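Local coordinates for protein cortical-lytic enzyme (Clostridium perfringens, PDB 5JIP) that probably acts as a lysozyme-type muramidase of glycoside hydrolase family 25, involved in hydrolysing the cortex peptidoglycan during spore germination, at residues A[16-21]-A[218-223]. Numbering follows the deposited sequence.
Sequences GPDLNE and DLNWGP
The barrel of this family 25 glycoside hydrolase, a modified TIM barrel, is closed partly by antiparallel pairing: strand 217-221 lies between strand 15-19 and strand 201-208, running antiparallel to both, where a classical barrel is parallel throughout. How closure can also organise acidic side chains is seen by following 218-223 against 16-21. At Asp218 the backbone N donates to a water 2.8 Å away that itself donates to Asp18 O, so solvent bridges the opening end of the pair. Asp218 O takes a hydrogen bond from Asp18 N, which sits above the carbonyl plane, and also a CA-H...O contact from Pro17 CA at 3.2 Å. The two carboxylates cross obliquely, planes 47° apart, with Asp18 OD2 only 2.6 Å from Asp218 OD2; so short a distance between acids suggests that one is protonated, with a raised pKa. A MES molecule, probably from crystallisation, lies beside Asp218, consistent with a pocket on this face. Leu219 faces the other side of the sheet with Pro17, its CD2 resting 3.9 Å from Pro17 CB, a small apolar touch at a non-hydrogen-bonded pair. Asn220 pairs with Gly16: Gly16 N donates to Asn220 O in the carbonyl plane at 3.1 Å, whereas the return bond from Asn220 N is bent and weak. Gly16 O takes a second, straighter hydrogen bond from Asn220 ND2, which, with CG beside its own backbone N, also reaches Asp18, while Trp176 donates to OD1, fixing the amide's rotation. Gln203 grips Asp18 OD1 as well, and the crowded chi1 of 56° brings that oxygen within 2.8 Å of Asn220 ND2, which approaches along the anti lone pair in a nearly straight bond of 168°.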
# COMPACT_ATOMS: atom_id res chain seq x y z
N GLY A 16 16.25 -7.46 -19.18
CA GLY A 16 15.94 -8.73 -19.77
C GLY A 16 15.33 -8.60 -21.14
O GLY A 16 14.82 -7.54 -21.54
N PRO A 17 15.34 -9.71 -21.89
CA PRO A 17 14.79 -9.71 -23.24
C PRO A 17 13.31 -10.04 -23.26
O PRO A 17 12.75 -10.59 -22.30
CB PRO A 17 15.61 -10.83 -23.91
CG PRO A 17 15.75 -11.84 -22.79
CD PRO A 17 16.00 -11.00 -21.56
N ASP A 18 12.68 -9.74 -24.39
CA ASP A 18 11.43 -10.41 -24.71
C ASP A 18 11.63 -11.20 -26.00
O ASP A 18 12.40 -10.81 -26.88
CB ASP A 18 10.23 -9.46 -24.80
CG ASP A 18 10.43 -8.33 -25.79
OD1 ASP A 18 11.02 -7.30 -25.40
OD2 ASP A 18 10.00 -8.47 -26.95
N LEU A 19 10.94 -12.34 -26.05
CA LEU A 19 11.18 -13.40 -27.04
C LEU A 19 9.85 -13.94 -27.56
O LEU A 19 8.80 -13.80 -26.91
CB LEU A 19 11.97 -14.57 -26.44
CG LEU A 19 13.27 -14.30 -25.68
CD1 LEU A 19 13.73 -15.57 -24.96
CD2 LEU A 19 14.33 -13.79 -26.61
N ASN A 20 9.89 -14.56 -28.73
CA ASN A 20 8.73 -15.29 -29.23
C ASN A 20 9.23 -16.41 -30.13
O ASN A 20 10.42 -16.71 -30.17
CB ASN A 20 7.74 -14.35 -29.93
CG ASN A 20 8.33 -13.65 -31.15
OD1 ASN A 20 9.25 -14.14 -31.81
ND2 ASN A 20 7.82 -12.47 -31.42
N GLU A 21 8.30 -17.06 -30.84
CA GLU A 21 8.68 -18.24 -31.61
C GLU A 21 9.69 -17.94 -32.72
O GLU A 21 10.30 -18.88 -33.26
CB GLU A 21 7.44 -18.88 -32.20
CG GLU A 21 6.76 -18.07 -33.28
CD GLU A 21 5.49 -18.74 -33.75
OE1 GLU A 21 5.55 -19.45 -34.79
OE2 GLU A 21 4.46 -18.59 -33.05
N ASP A 218 14.87 -8.05 -28.76
CA ASP A 218 14.26 -6.97 -27.98
C ASP A 218 14.85 -6.96 -26.58
O ASP A 218 14.85 -7.99 -25.90
CB ASP A 218 12.75 -7.14 -27.87
CG ASP A 218 11.99 -7.05 -29.18
OD1 ASP A 218 12.55 -6.60 -30.20
OD2 ASP A 218 10.79 -7.42 -29.16
N LEU A 219 15.34 -5.82 -26.13
CA LEU A 219 15.90 -5.69 -24.79
C LEU A 219 15.19 -4.59 -24.01
O LEU A 219 14.74 -3.58 -24.57
CB LEU A 219 17.38 -5.41 -24.82
CG LEU A 219 18.24 -6.51 -25.48
CD1 LEU A 219 19.67 -6.05 -25.55
CD2 LEU A 219 18.08 -7.86 -24.73
N ASN A 220 15.14 -4.77 -22.69
CA ASN A 220 14.27 -3.97 -21.83
C ASN A 220 14.95 -3.63 -20.53
O ASN A 220 15.62 -4.47 -19.92
CB ASN A 220 12.98 -4.72 -21.48
CG ASN A 220 12.23 -5.19 -22.70
OD1 ASN A 220 11.54 -4.41 -23.35
ND2 ASN A 220 12.30 -6.49 -22.99
N TRP A 221 14.74 -2.40 -20.08
CA TRP A 221 14.99 -2.01 -18.70
C TRP A 221 13.71 -2.15 -17.89
O TRP A 221 12.62 -1.81 -18.36
CB TRP A 221 15.50 -0.57 -18.60
CG TRP A 221 16.75 -0.29 -19.37
CD1 TRP A 221 16.87 0.54 -20.43
CD2 TRP A 221 18.05 -0.86 -19.14
NE1 TRP A 221 18.17 0.55 -20.88
CE2 TRP A 221 18.92 -0.31 -20.11
CE3 TRP A 221 18.57 -1.75 -18.20
CZ2 TRP A 221 20.27 -0.62 -20.17
CZ3 TRP A 221 19.93 -2.09 -18.27
CH2 TRP A 221 20.76 -1.51 -19.24
N GLY A 222 13.87 -2.63 -16.66
CA GLY A 222 12.77 -2.79 -15.75
C GLY A 222 12.94 -2.00 -14.46
O GLY A 222 13.86 -1.19 -14.31
N PRO A 223 12.06 -2.27 -13.50
CA PRO A 223 12.15 -1.64 -12.18
C PRO A 223 13.46 -1.97 -11.47
O PRO A 223 14.18 -2.91 -11.81
CB PRO A 223 10.95 -2.22 -11.42
CG PRO A 223 10.07 -2.83 -12.46
CD PRO A 223 10.95 -3.23 -13.58
O HOH W 1 13.25 -10.27 -29.39